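Local coordinates for sensor protein (Haloarcula marismortui ATCC 43049, PDB 3BWL), which probably acts as a sensor histidine kinase, moving phosphate from ATP to a protein histidine, and is represented here by one PAS domain, at residues A[37-42]-A[63-68]; A[90-95]-A[100-105]. All blocks are in the same frame, centred on the assembly; numbering follows the deposited sequence.

Contact 1 (A[37-42]-A[63-68]). With I3A (1H-indole-3-carbaldehyde), chain F.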
ATOM      1  N   GLY A  37       4.875  -5.695 -18.823  1.00 22.15           N
ATOM      2  CA  GLY A  37       5.033  -6.638 -17.714  1.00 21.16           C
ATOM      3  C   GLY A  37       6.394  -6.563 -17.063  1.00 20.97           C
ATOM      4  O   GLY A  37       6.702  -7.385 -16.177  1.00 22.29           O
ATOM      5  N   THR A  38       7.189  -5.572 -17.450  1.00 20.50           N
ATOM      6  CA  THR A  38       8.504  -5.346 -16.853  1.00 20.02           C
ATOM      7  C   THR A  38       8.336  -4.668 -15.490  1.00 21.08           C
ATOM      8  O   THR A  38       7.569  -3.714 -15.346  1.00 21.45           O
ATOM      9  CB  THR A  38       9.422  -4.519 -17.783  1.00 21.12           C
ATOM     10  OG1 THR A  38       9.491  -5.152 -19.078  1.00 20.07           O
ATOM     11  CG2 THR A  38      10.838  -4.361 -17.172  1.00 21.73           C
ATOM     12  N   ILE A  39       9.069  -5.177 -14.514  1.00 19.91           N
ATOM     13  CA  ILE A  39       8.991  -4.707 -13.129  1.00 20.15           C
ATOM     14  C   ILE A  39       9.791  -3.419 -13.009  1.00 20.79           C
ATOM     15  O   ILE A  39      11.042  -3.415 -13.184  1.00 21.21           O
ATOM     16  CB  ILE A  39       9.527  -5.744 -12.125  1.00 19.76           C
ATOM     17  CG1 ILE A  39       8.681  -7.038 -12.120  1.00 20.95           C
ATOM     18  CG2 ILE A  39       9.526  -5.143 -10.702  1.00 19.40           C
ATOM     19  CD1 ILE A  39       9.415  -8.241 -11.458  1.00 22.24           C
ATOM     20  N   CYS A  40       9.078  -2.320 -12.740  1.00 19.81           N
ATOM     21  CA  CYS A  40       9.675  -1.000 -12.680  1.00 21.11           C
ATOM     22  C   CYS A  40      10.061  -0.589 -11.250  1.00 21.15           C
ATOM     23  O   CYS A  40      11.040   0.140 -11.038  1.00 20.35           O
ATOM     24  CB  CYS A  40       8.690   0.022 -13.232  1.00 21.91           C
ATOM     25  SG  CYS A  40       8.429  -0.156 -14.990  1.00 28.69           S
ATOM     26  N   GLU A  41       9.278  -1.026 -10.265  1.00 20.07           N
ATOM     27  CA  GLU A  41       9.543  -0.706  -8.882  1.00 20.78           C
ATOM     28  C   GLU A  41       8.937  -1.856  -8.082  1.00 19.48           C
ATOM     29  O   GLU A  41       7.938  -2.454  -8.512  1.00 18.88           O
ATOM     30  CB  GLU A  41       8.831   0.583  -8.464  1.00 20.40           C
ATOM     31  CG  GLU A  41       9.261   1.196  -7.129  1.00 24.94           C
ATOM     32  CD  GLU A  41       8.873   2.664  -7.007  1.00 25.42           C
ATOM     33  OE1 GLU A  41       8.007   3.150  -7.799  1.00 33.42           O
ATOM     34  OE2 GLU A  41       9.445   3.342  -6.130  1.00 35.12           O
ATOM     35  N   VAL A  42       9.529  -2.100  -6.912  1.00 18.36           N
ATOM     36  CA  VAL A  42       9.053  -3.088  -5.935  1.00 19.17           C
ATOM     37  C   VAL A  42       9.308  -2.536  -4.542  1.00 18.20           C
ATOM     38  O   VAL A  42      10.273  -1.765  -4.342  1.00 19.37           O
ATOM     39  CB  VAL A  42       9.777  -4.467  -6.027  1.00 19.32           C
ATOM     40  CG1 VAL A  42       9.337  -5.268  -7.273  1.00 21.26           C
ATOM     41  CG2 VAL A  42      11.313  -4.313  -6.011  1.00 20.60           C
ATOM     42  N   TRP A  63       6.252 -12.542 -15.326  1.00 18.13           N
ATOM     43  CA  TRP A  63       6.012 -13.981 -15.553  1.00 18.22           C
ATOM     44  C   TRP A  63       7.212 -14.823 -15.113  1.00 18.32           C
ATOM     45  O   TRP A  63       7.081 -16.040 -15.021  1.00 18.81           O
ATOM     46  CB  TRP A  63       5.703 -14.270 -17.020  1.00 19.82           C
ATOM     47  CG  TRP A  63       6.730 -13.753 -17.974  1.00 19.93           C
ATOM     48  CD1 TRP A  63       7.882 -14.380 -18.341  1.00 22.76           C
ATOM     49  CD2 TRP A  63       6.665 -12.542 -18.748  1.00 20.97           C
ATOM     50  NE1 TRP A  63       8.563 -13.620 -19.255  1.00 23.44           N
ATOM     51  CE2 TRP A  63       7.825 -12.497 -19.545  1.00 22.73           C
ATOM     52  CE3 TRP A  63       5.738 -11.499 -18.840  1.00 22.29           C
ATOM     53  CZ2 TRP A  63       8.085 -11.450 -20.441  1.00 21.22           C
ATOM     54  CZ3 TRP A  63       6.012 -10.420 -19.726  1.00 23.53           C
ATOM     55  CH2 TRP A  63       7.171 -10.416 -20.513  1.00 22.95           C
ATOM     56  N   GLU A  64       8.364 -14.184 -14.853  1.00 17.19           N
ATOM     57  CA  GLU A  64       9.530 -14.949 -14.376  1.00 18.56           C
ATOM     58  C   GLU A  64       9.339 -15.397 -12.929  1.00 17.80           C
ATOM     59  O   GLU A  64      10.014 -16.344 -12.470  1.00 19.60           O
ATOM     60  CB  GLU A  64      10.843 -14.151 -14.499  1.00 17.95           C
ATOM     61  CG  GLU A  64      11.159 -13.730 -15.915  1.00 20.63           C
ATOM     62  CD  GLU A  64      12.489 -12.986 -16.026  1.00 22.49           C
ATOM     63  OE1 GLU A  64      13.536 -13.584 -15.683  1.00 28.37           O
ATOM     64  OE2 GLU A  64      12.488 -11.818 -16.473  1.00 24.78           O
ATOM     65  N   PHE A  65       8.421 -14.724 -12.220  1.00 16.50           N
ATOM     66  CA  PHE A  65       8.178 -14.953 -10.794  1.00 15.93           C
ATOM     67  C   PHE A  65       6.842 -15.646 -10.499  1.00 16.71           C
ATOM     68  O   PHE A  65       6.712 -16.216  -9.465  1.00 17.65           O
ATOM     69  CB  PHE A  65       8.187 -13.606 -10.038  1.00 16.38           C
ATOM     70  CG  PHE A  65       9.511 -12.937 -10.096  1.00 18.20           C
ATOM     71  CD1 PHE A  65      10.533 -13.335  -9.246  1.00 18.45           C
ATOM     72  CD2 PHE A  65       9.764 -11.980 -11.079  1.00 18.46           C
ATOM     73  CE1 PHE A  65      11.777 -12.758  -9.315  1.00 19.28           C
ATOM     74  CE2 PHE A  65      11.009 -11.412 -11.185  1.00 18.61           C
ATOM     75  CZ  PHE A  65      12.019 -11.782 -10.291  1.00 19.26           C
ATOM     76  N   ASP A  66       5.843 -15.479 -11.375  1.00 16.54           N
ATOM     77  CA  ASP A  66       4.523 -16.065 -11.166  1.00 16.91           C
ATOM     78  C   ASP A  66       4.385 -17.325 -12.002  1.00 16.88           C
ATOM     79  O   ASP A  66       4.375 -17.262 -13.242  1.00 17.97           O
ATOM     80  CB  ASP A  66       3.431 -15.070 -11.577  1.00 16.89           C
ATOM     81  CG  ASP A  66       2.071 -15.489 -11.056  1.00 17.30           C
ATOM     82  OD1 ASP A  66       1.847 -16.724 -10.853  1.00 16.69           O
ATOM     83  OD2 ASP A  66       1.217 -14.597 -10.833  1.00 17.76           O
ATOM     84  N   LEU A  67       4.412 -18.465 -11.326  1.00 17.36           N
ATOM     85  CA  LEU A  67       4.267 -19.788 -11.957  1.00 18.13           C
ATOM     86  C   LEU A  67       2.938 -20.066 -12.639  1.00 17.93           C
ATOM     87  O   LEU A  67       2.822 -21.073 -13.372  1.00 18.53           O
ATOM     88  CB  LEU A  67       4.478 -20.863 -10.899  1.00 17.47           C
ATOM     89  CG  LEU A  67       5.865 -20.953 -10.251  1.00 18.59           C
ATOM     90  CD1 LEU A  67       5.807 -21.882  -9.026  1.00 19.24           C
ATOM     91  CD2 LEU A  67       6.957 -21.407 -11.210  1.00 22.52           C
HETATM   92  N   MSE A  68       1.945 -19.215 -12.396  1.00 17.72           N
HETATM   93  CA  MSE A  68       0.630 -19.389 -12.959  1.00 20.26           C
HETATM   94  C   MSE A  68       0.420 -18.596 -14.266  1.00 18.67           C
HETATM   95  O   MSE A  68      -0.648 -18.707 -14.877  1.00 17.18           O
HETATM   96  CB  MSE A  68      -0.425 -19.010 -11.912  1.00 19.00           C
HETATM   97  CG  MSE A  68      -1.693 -19.799 -12.018  1.00 24.44           C
HETATM   98 SE   MSE A  68      -2.859 -19.347 -10.521  0.60 27.04          SE
HETATM   99  CE  MSE A  68      -2.342 -20.685  -9.271  1.00 24.85           C
TER
HETATM  100  O   I3A F 601       2.041  -7.577 -10.736  1.00 22.83           O
HETATM  101  C3' I3A F 601       2.091  -8.680 -10.201  1.00 22.53           C
HETATM  102  C3  I3A F 601       1.528  -9.884 -10.906  1.00 21.15           C
HETATM  103  C2  I3A F 601       1.661 -11.175 -10.328  1.00 19.22           C
HETATM  104  N   I3A F 601       1.063 -11.982 -11.266  1.00 20.34           N
HETATM  105  C8  I3A F 601       0.618 -11.280 -12.347  1.00 20.60           C
HETATM  106  C9  I3A F 601       0.916  -9.932 -12.175  1.00 21.46           C
HETATM  107  C4  I3A F 601       0.539  -8.981 -13.146  1.00 20.37           C
HETATM  108  C5  I3A F 601      -0.106  -9.422 -14.332  1.00 21.08           C
HETATM  109  C6  I3A F 601      -0.375 -10.787 -14.525  1.00 20.68           C
HETATM  110  C7  I3A F 601      -0.020 -11.712 -13.522  1.00 21.71           C

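Contact 2 (A[90-95]-A[100-105]). With I3A (1H-indole-3-carbaldehyde), chain F.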
ATOM      1  N   GLU A  90      -5.783 -14.795  -8.902  1.00 17.59           N
ATOM      2  CA  GLU A  90      -4.822 -15.609  -8.190  1.00 18.20           C
ATOM      3  C   GLU A  90      -3.521 -15.741  -8.972  1.00 18.38           C
ATOM      4  O   GLU A  90      -3.526 -15.851 -10.203  1.00 18.22           O
ATOM      5  CB  GLU A  90      -5.450 -16.987  -7.894  1.00 18.97           C
ATOM      6  CG  GLU A  90      -4.494 -18.026  -7.338  1.00 22.74           C
ATOM      7  CD  GLU A  90      -5.126 -19.433  -7.166  1.00 23.77           C
ATOM      8  OE1 GLU A  90      -6.239 -19.704  -7.674  1.00 30.09           O
ATOM      9  OE2 GLU A  90      -4.466 -20.278  -6.509  1.00 32.45           O
ATOM     10  N   GLY A  91      -2.412 -15.759  -8.237  1.00 17.53           N
ATOM     11  CA  GLY A  91      -1.105 -16.062  -8.814  1.00 17.48           C
ATOM     12  C   GLY A  91      -0.366 -16.990  -7.877  1.00 17.90           C
ATOM     13  O   GLY A  91      -0.888 -17.323  -6.801  1.00 16.25           O
ATOM     14  N   LEU A  92       0.825 -17.390  -8.275  1.00 16.83           N
ATOM     15  CA  LEU A  92       1.623 -18.318  -7.473  1.00 16.10           C
ATOM     16  C   LEU A  92       3.102 -17.961  -7.613  1.00 17.34           C
ATOM     17  O   LEU A  92       3.755 -18.341  -8.601  1.00 16.35           O
ATOM     18  CB  LEU A  92       1.353 -19.797  -7.872  1.00 15.95           C
ATOM     19  CG  LEU A  92       2.170 -20.830  -7.102  1.00 17.36           C
ATOM     20  CD1 LEU A  92       1.577 -21.044  -5.687  1.00 17.77           C
ATOM     21  CD2 LEU A  92       2.127 -22.172  -7.907  1.00 17.86           C
ATOM     22  N   TYR A  93       3.625 -17.195  -6.657  1.00 15.50           N
ATOM     23  CA  TYR A  93       5.013 -16.765  -6.734  1.00 16.79           C
ATOM     24  C   TYR A  93       5.969 -17.899  -6.385  1.00 17.15           C
ATOM     25  O   TYR A  93       5.671 -18.715  -5.530  1.00 18.57           O
ATOM     26  CB  TYR A  93       5.281 -15.596  -5.779  1.00 16.07           C
ATOM     27  CG  TYR A  93       4.636 -14.287  -6.210  1.00 18.13           C
ATOM     28  CD1 TYR A  93       4.810 -13.803  -7.515  1.00 20.29           C
ATOM     29  CD2 TYR A  93       3.910 -13.509  -5.310  1.00 16.31           C
ATOM     30  CE1 TYR A  93       4.244 -12.596  -7.903  1.00 20.89           C
ATOM     31  CE2 TYR A  93       3.327 -12.281  -5.679  1.00 17.43           C
ATOM     32  CZ  TYR A  93       3.486 -11.851  -6.990  1.00 18.54           C
ATOM     33  OH  TYR A  93       2.918 -10.670  -7.376  1.00 19.63           O
ATOM     34  N   GLU A  94       7.090 -17.913  -7.081  1.00 17.25           N
ATOM     35  CA  GLU A  94       8.196 -18.814  -6.781  0.60 18.20           C
ATOM     36  C   GLU A  94       9.271 -18.014  -6.075  1.00 17.78           C
ATOM     37  O   GLU A  94       9.810 -17.027  -6.631  1.00 17.56           O
ATOM     38  CB  GLU A  94       8.755 -19.371  -8.075  0.60 19.34           C
ATOM     39  CG  GLU A  94       9.762 -20.485  -7.864  0.60 21.89           C
ATOM     40  CD  GLU A  94      10.208 -21.068  -9.199  0.60 27.74           C
ATOM     41  OE1 GLU A  94      10.525 -20.283 -10.129  0.60 32.10           O
ATOM     42  OE2 GLU A  94      10.221 -22.305  -9.338  0.60 30.48           O
ATOM     43  N   ARG A  95       9.564 -18.412  -4.841  1.00 17.90           N
ATOM     44  CA  ARG A  95      10.636 -17.798  -4.089  1.00 17.96           C
ATOM     45  C   ARG A  95      12.024 -18.207  -4.624  1.00 18.77           C
ATOM     46  O   ARG A  95      12.166 -19.246  -5.329  1.00 18.21           O
ATOM     47  CB  ARG A  95      10.542 -18.178  -2.607  1.00 18.16           C
ATOM     48  CG  ARG A  95       9.188 -17.802  -1.939  1.00 17.74           C
ATOM     49  CD  ARG A  95       9.433 -17.705  -0.442  1.00 19.19           C
ATOM     50  NE  ARG A  95       8.204 -17.402   0.282  1.00 21.87           N
ATOM     51  CZ  ARG A  95       7.245 -18.285   0.576  1.00 23.99           C
ATOM     52  NH1 ARG A  95       7.324 -19.554   0.168  1.00 23.62           N
ATOM     53  NH2 ARG A  95       6.148 -17.873   1.256  1.00 24.48           N
ATOM     54  N   THR A 100       6.879 -22.061  -2.886  1.00 19.40           N
ATOM     55  CA  THR A 100       5.898 -21.244  -3.610  1.00 20.17           C
ATOM     56  C   THR A 100       4.958 -20.553  -2.641  1.00 20.39           C
ATOM     57  O   THR A 100       4.751 -21.012  -1.521  1.00 20.00           O
ATOM     58  CB  THR A 100       5.106 -22.053  -4.639  1.00 20.47           C
ATOM     59  OG1 THR A 100       4.359 -23.089  -3.975  1.00 20.42           O
ATOM     60  CG2 THR A 100       6.089 -22.681  -5.674  1.00 20.91           C
HETATM   61  N   MSE A 101       4.356 -19.480  -3.126  1.00 20.62           N
HETATM   62  CA  MSE A 101       3.486 -18.667  -2.317  1.00 20.76           C
HETATM   63  C   MSE A 101       2.216 -18.381  -3.118  1.00 18.17           C
HETATM   64  O   MSE A 101       2.300 -17.678  -4.089  1.00 18.50           O
HETATM   65  CB  MSE A 101       4.181 -17.339  -2.007  1.00 20.99           C
HETATM   66  CG  MSE A 101       3.308 -16.469  -1.128  1.00 22.73           C
HETATM   67 SE   MSE A 101       4.120 -14.677  -1.035  0.60 31.69          SE
HETATM   68  CE  MSE A 101       5.793 -15.229  -0.721  1.00 25.48           C
ATOM     69  N   SER A 102       1.072 -18.913  -2.710  1.00 16.97           N
ATOM     70  CA  SER A 102      -0.188 -18.553  -3.358  0.60 17.29           C
ATOM     71  C   SER A 102      -0.592 -17.151  -2.955  1.00 17.41           C
ATOM     72  O   SER A 102      -0.532 -16.798  -1.788  1.00 16.66           O
ATOM     73  CB  SER A 102      -1.310 -19.530  -2.995  0.60 17.44           C
ATOM     74  OG  SER A 102      -1.131 -20.734  -3.702  0.60 18.03           O
ATOM     75  N   VAL A 103      -0.998 -16.342  -3.948  1.00 17.00           N
ATOM     76  CA  VAL A 103      -1.371 -14.965  -3.662  1.00 16.72           C
ATOM     77  C   VAL A 103      -2.642 -14.597  -4.383  1.00 16.20           C
ATOM     78  O   VAL A 103      -3.005 -15.215  -5.402  1.00 15.87           O
ATOM     79  CB  VAL A 103      -0.265 -13.950  -4.098  1.00 15.98           C
ATOM     80  CG1 VAL A 103       1.000 -14.166  -3.263  1.00 15.97           C
ATOM     81  CG2 VAL A 103       0.074 -14.131  -5.619  1.00 17.06           C
ATOM     82  N   GLU A 104      -3.331 -13.624  -3.823  1.00 16.33           N
ATOM     83  CA  GLU A 104      -4.324 -12.896  -4.591  1.00 15.51           C
ATOM     84  C   GLU A 104      -3.743 -11.540  -4.917  1.00 16.77           C
ATOM     85  O   GLU A 104      -3.400 -10.753  -3.993  1.00 17.06           O
ATOM     86  CB  GLU A 104      -5.642 -12.731  -3.842  1.00 16.88           C
ATOM     87  CG  GLU A 104      -6.671 -11.953  -4.673  1.00 16.14           C
ATOM     88  CD  GLU A 104      -7.960 -11.709  -3.930  1.00 23.70           C
ATOM     89  OE1 GLU A 104      -7.947 -10.959  -2.924  1.00 23.06           O
ATOM     90  OE2 GLU A 104      -9.007 -12.241  -4.362  1.00 24.44           O
ATOM     91  N   VAL A 105      -3.660 -11.265  -6.222  1.00 14.87           N
ATOM     92  CA  VAL A 105      -3.129 -10.004  -6.714  1.00 15.59           C
ATOM     93  C   VAL A 105      -4.279  -9.051  -6.946  1.00 16.29           C
ATOM     94  O   VAL A 105      -5.297  -9.435  -7.570  1.00 16.77           O
ATOM     95  CB  VAL A 105      -2.404 -10.189  -8.096  1.00 16.69           C
ATOM     96  CG1 VAL A 105      -1.795  -8.902  -8.528  1.00 16.13           C
ATOM     97  CG2 VAL A 105      -1.317 -11.238  -8.000  1.00 16.60           C
TER
HETATM   98  O   I3A F 601       2.041  -7.577 -10.736  1.00 22.83           O
HETATM   99  C3' I3A F 601       2.091  -8.680 -10.201  1.00 22.53           C
HETATM  100  C3  I3A F 601       1.528  -9.884 -10.906  1.00 21.15           C
HETATM  101  C2  I3A F 601       1.661 -11.175 -10.328  1.00 19.22           C
HETATM  102  N   I3A F 601       1.063 -11.982 -11.266  1.00 20.34           N
HETATM  103  C8  I3A F 601       0.618 -11.280 -12.347  1.00 20.60           C
HETATM  104  C9  I3A F 601       0.916  -9.932 -12.175  1.00 21.46           C
HETATM  105  C4  I3A F 601       0.539  -8.981 -13.146  1.00 20.37           C
HETATM  106  C5  I3A F 601      -0.106  -9.422 -14.332  1.00 21.08           C
HETATM  107  C6  I3A F 601      -0.375 -10.787 -14.525  1.00 20.68           C
HETATM  108  C7  I3A F 601      -0.020 -11.712 -13.522  1.00 21.71           C
HETATM  109  O   HOH W   1      -2.001 -19.841  -6.066  1.00 27.59           O
HETATM  110  O   HOH W   2       4.161 -20.094   1.295  1.00 31.89           O

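Contact 1 (A[37-42]-A[63-68])
Gly37 and Trp63 meet through the six-membered part of the indole, with CZ3 lying 4.4 Å from Gly37 CA and approaching obliquely. The backbone of Gly37 has a positive phi (92°), a conformation in which a beta carbon would press on the carbonyl oxygen of the preceding residue. It would also come tightly against Trp63 CZ3, so both the backbone conformation and the neighbouring Trp63 ring leave no room for a side chain. Two residues on, Ile39 enters the strand and supplies the other apolar meeting. Its CG1 branch stands anti to the carbonyl carbon (chi1 -64°) and continues extended, which carries CD1 forward to one side of the Phe65 ring. There CD1 lies 3.6 Å from Phe65 CE2 and 3.8 Å from Phe65 CD2, and the two side chains cross obliquely. Tyr52 meets the Phe65 ring in an edge-to-face arrangement, while Leu33 and Val57 also touch Ile39. Strand 39-42 is an outermost strand of the five-stranded antiparallel PAS sheet, in the order 2-1-5-4-3, and 63-68 belongs to the connection between helices 44-50 and 71-79. Cys40 and Glu41 both pair with Val32 of the adjoining strand, the definition of a classic beta bulge. Glu41 is a magnesium ligand seen for this protein, though no ion is bound to it in this chain; its OE1 makes a salt bridge with Arg18 of the second subunit. Across from the strand, beyond Phe65, Asp66 takes the indole N-H of 1H-indole-3-carbaldehyde: the ligand N donates to Asp66 OD2 at 2.7 Å, nearly straight at 164°. The other carboxylate oxygen, Asp66 OD1, accepts from Met68 N (a selenomethionine) at 2.9 Å, closing an Asx turn that limits how the ligand-binding carboxylate can rotate.

Contact 2 (A[90-95]-A[100-105])
Tyr93 and Val103 cross at about a right angle on the pocket side of the hairpin: CG stands anti to the carbonyl carbon (chi1 -71°), turning the Tyr93 ring to the side of Val103, with Tyr93 CD2 3.6 Å from Val103 CG1. The selenium of Met101, a selenomethionine, lies at the ring edge near its plane, and Tyr93 OH reaches the ligand, 3.2 Å from I3A C2. That hydroxyl is hydrogen-bonded to Ser122 OG; a phenylalanine here would probably leave the serine without this partner and remove the oxygen's contact with the ligand. Val105 CG2 also touches I3A C2, at 3.8 Å. Backbone bonds fix this register: Gly91 N to Val103 O is 2.9 Å at 168°, with its reciprocal bond, and Tyr93 pairs likewise with Met101. Nearer the turn, Arg95 lays one guanidinium face over Met101 CB, a water links Arg95 NH2 to Thr100 O, and NH1 is hydrogen-bonded to Ser99 OG. On the other face a second water donates to Gly91 O; its links to Glu90 OE2 and Ser102 OG, the latter in one of two conformers, are less certain. Strand 100-112 lies between outermost strand 86-94 and 115-124, while Leu50 of helix 44-50 and Met29 of strand 29-33 pack on Tyr93 and Met101.

How the contacts relate
The two contacts have centres 11 Å apart and meet at the bound indole carbaldehyde: contact 1 supplies the acceptor for its N-H, contact 2 the Tyr93 hydroxyl beside C2, near the ring plane, and a Val105 methyl above that plane. Their direct junction is residues 66-67 against strand 86-94. Leu92 N probably donates to Asp66 OD1 at 2.9 Å, and Leu67 N to Leu92 O at 2.8 Å. Asp66 OD2 also packs 3.4 Å from Gly91 CA. The backbone N of Leu92 thus probably acts as a second-shell donor steadying the ligand-binding carboxylate, while Tyr93 of the same strand touches the ligand directly. Leu67 CD1 rests 3.5 Å from Thr100 CG2, joining the 63-68 loop to both hairpin strands.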